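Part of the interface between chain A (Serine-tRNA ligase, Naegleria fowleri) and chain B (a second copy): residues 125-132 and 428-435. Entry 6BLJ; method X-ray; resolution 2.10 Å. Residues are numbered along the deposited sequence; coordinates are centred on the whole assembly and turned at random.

Chain A (125-132) TEVHIKNS
Chain B, residues 428-435: SKKQGSEV

The contact packs one helix of chain A against an irregular, tightly turned segment of chain B, and together the two stretches bury 321 Å² of surface. Residues 125-132 of chain A are helical throughout, the helix extending beyond both ends, but a wider pi-type turn spans 125-129. There K130(A) N donates to T125(A) O at 3.2 Å, and V127(A) and H128(A) have phi/psi of -103/-37° and -105/-47°. The carbonyl of V127(A) receives no backbone hydrogen bond within its own stretch and is instead satisfied from chain B. Regular helical bonding is seen again where S132(A) N donates to H128(A) O at 3.0 Å.

Chain B approaches through a type I turn from K429(B) to G432(B), closed by G432(B) N donating to K429(B) O at 2.9 Å. K430(B) (phi -62°, psi -25°) and Q431(B) (phi -99°, psi 7°) occupy its central positions, and K430(B) N is satisfied by S428(B) OG at 3.0 Å. G432(B) then reverses to phi 51°, psi -137°, and S433(B) follows at phi -71°, psi -2°. A further bond, E434(B) N to Q431(B) O at 2.8 Å, holds the chain in its compact path, while that from V435(B) N to G432(B) O, at 3.2 Å, is weak.

In register, the CA of H128(A) lies 4.7 Å from the CA of G432(B), and the CA of V127(A) lies 5.2 Å from the CA of S433(B). The central acceptor is V127(A) O, which takes two hydrogen bonds from one residue: S433(B) N donates at 3.0 Å with a nearly linear angle of 170°, and S433(B) OG donates at 3.1 Å. The p rotamer of S433(B) (chi1 56°) brings its hydroxyl back alongside its own amide, so a short polar side chain can share the same carbonyl.

Glycine suits position 432 on two counts. Its positive phi favours glycine, and a CB on G432(B) would point toward the helix, where an ideally placed one would clash with V127(A) O and sit tightly against H128(A) ND1. Without it, G432(B) CA can lie over one face of the imidazole. H128(A) adopts m with chi2 -102°, its CA-to-CB bond directed sideways but its ring reaching nearer to chain B. At the ring edge, H128(A) CE1 approaches K430(B) O at 3.2 Å. H128(A) ND1 is satisfied through a water whose oxygen is 2.9 Å away and donates to K429(B) O at 2.6 Å; this bridge links the ring to a carbonyl that also accepts the turn-closing bond.

V127(A), in the t rotamer, is buried and packs its CG1 against chain B, 3.5 Å from Q431(B) O, 3.7 Å from S433(B) OG and 3.8 Å from E434(B) CG. One turn along the helix, N131(A) (chi1 -174°, chi2 73°) directs its CA-to-CB bond toward chain B and lays its amide group against the backbone, with CG 3.6 Å from S433(B) N and 3.8 Å from G432(B) C. It contributes packing here, without a hydrogen bond across the stretches.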

# COMPACT_ATOMS: atom_id res chain seq x y z
N THR A 125 -47.25 7.13 -10.27
CA THR A 125 -46.23 6.24 -10.83
C THR A 125 -44.88 6.95 -10.92
O THR A 125 -43.85 6.39 -10.53
CB THR A 125 -46.67 5.75 -12.22
OG1 THR A 125 -47.79 4.87 -12.09
CG2 THR A 125 -45.51 5.00 -12.92
N GLU A 126 -44.86 8.18 -11.43
CA GLU A 126 -43.59 8.85 -11.68
C GLU A 126 -42.93 9.36 -10.41
O GLU A 126 -41.70 9.38 -10.32
CB GLU A 126 -43.79 10.00 -12.67
CG GLU A 126 -44.05 9.53 -14.11
CD GLU A 126 -44.32 10.69 -15.08
OE1 GLU A 126 -44.32 11.86 -14.63
OE2 GLU A 126 -44.53 10.43 -16.28
N VAL A 127 -43.70 9.79 -9.41
CA VAL A 127 -43.14 10.46 -8.24
C VAL A 127 -43.08 9.53 -7.03
O VAL A 127 -42.14 9.61 -6.24
CB VAL A 127 -43.95 11.74 -7.93
CG1 VAL A 127 -43.49 12.39 -6.63
CG2 VAL A 127 -43.86 12.73 -9.11
N HIS A 128 -44.07 8.65 -6.86
CA HIS A 128 -44.12 7.86 -5.64
C HIS A 128 -43.69 6.41 -5.83
O HIS A 128 -42.92 5.88 -5.02
CB HIS A 128 -45.53 7.92 -5.05
CG HIS A 128 -45.92 9.31 -4.66
ND1 HIS A 128 -45.91 9.75 -3.36
CD2 HIS A 128 -46.37 10.35 -5.41
CE1 HIS A 128 -46.32 11.01 -3.32
NE2 HIS A 128 -46.61 11.39 -4.55
N ILE A 129 -44.20 5.74 -6.88
CA ILE A 129 -43.84 4.34 -7.09
C ILE A 129 -42.36 4.21 -7.42
O ILE A 129 -41.64 3.40 -6.83
CB ILE A 129 -44.72 3.73 -8.20
CG1 ILE A 129 -46.16 3.57 -7.72
CG2 ILE A 129 -44.16 2.37 -8.65
CD1 ILE A 129 -47.10 3.04 -8.79
N LYS A 130 -41.86 5.05 -8.34
CA LYS A 130 -40.44 5.02 -8.67
C LYS A 130 -39.57 5.33 -7.46
O LYS A 130 -38.55 4.67 -7.22
CB LYS A 130 -40.14 6.00 -9.81
N ASN A 131 -39.96 6.35 -6.67
CA ASN A 131 -39.19 6.70 -5.48
C ASN A 131 -39.13 5.54 -4.49
O ASN A 131 -38.07 5.25 -3.93
CB ASN A 131 -39.78 7.94 -4.82
CG ASN A 131 -38.93 8.44 -3.66
OD1 ASN A 131 -37.86 9.00 -3.86
ND2 ASN A 131 -39.42 8.22 -2.44
N SER A 132 -40.25 4.86 -4.28
CA SER A 132 -40.28 3.74 -3.34
C SER A 132 -39.51 2.54 -3.89
O SER A 132 -38.88 1.81 -3.12
CB SER A 132 -41.72 3.33 -3.03
OG SER A 132 -42.12 3.85 -1.78
N SER B 428 -41.20 12.08 6.68
CA SER B 428 -42.32 11.59 5.89
C SER B 428 -41.99 11.60 4.40
O SER B 428 -41.28 12.49 3.91
CB SER B 428 -43.57 12.44 6.15
OG SER B 428 -44.39 12.48 4.99
N LYS B 429 -42.49 10.59 3.69
CA LYS B 429 -42.31 10.47 2.25
C LYS B 429 -43.55 10.91 1.46
O LYS B 429 -43.76 10.46 0.32
CB LYS B 429 -41.91 9.04 1.88
N LYS B 430 -44.37 11.79 2.05
CA LYS B 430 -45.64 12.17 1.44
C LYS B 430 -45.48 12.84 0.08
O LYS B 430 -46.42 12.81 -0.72
CB LYS B 430 -46.41 13.10 2.38
N GLN B 431 -44.33 13.46 -0.19
CA GLN B 431 -44.05 14.10 -1.46
C GLN B 431 -43.22 13.22 -2.39
O GLN B 431 -42.80 13.70 -3.46
CB GLN B 431 -43.33 15.43 -1.24
CG GLN B 431 -43.92 16.29 -0.13
CD GLN B 431 -42.88 17.14 0.57
OE1 GLN B 431 -41.93 16.63 1.18
NE2 GLN B 431 -43.04 18.46 0.48
N GLY B 432 -42.98 11.97 -2.02
CA GLY B 432 -42.21 11.06 -2.85
C GLY B 432 -40.90 11.67 -3.27
O GLY B 432 -40.22 12.34 -2.48
N SER B 433 -40.55 11.49 -4.55
CA SER B 433 -39.31 12.07 -5.05
C SER B 433 -39.36 13.59 -5.17
O SER B 433 -38.34 14.18 -5.55
CB SER B 433 -38.94 11.46 -6.40
OG SER B 433 -39.98 11.60 -7.35
N GLU B 434 -40.48 14.25 -4.86
CA GLU B 434 -40.50 15.70 -4.75
C GLU B 434 -40.18 16.17 -3.33
O GLU B 434 -40.56 17.29 -2.95
CB GLU B 434 -41.85 16.26 -5.19
CG GLU B 434 -42.22 15.95 -6.64
CD GLU B 434 -41.21 16.50 -7.62
OE1 GLU B 434 -40.73 17.64 -7.41
OE2 GLU B 434 -40.89 15.80 -8.60
N VAL B 435 -39.40 15.40 -2.58
CA VAL B 435 -39.03 15.82 -1.23
C VAL B 435 -38.09 17.02 -1.30
O VAL B 435 -37.37 17.24 -2.29
CB VAL B 435 -38.39 14.64 -0.48
CG1 VAL B 435 -37.02 14.27 -1.10
CG2 VAL B 435 -38.33 14.90 1.06
O HOH W 1 -44.25 8.44 -1.31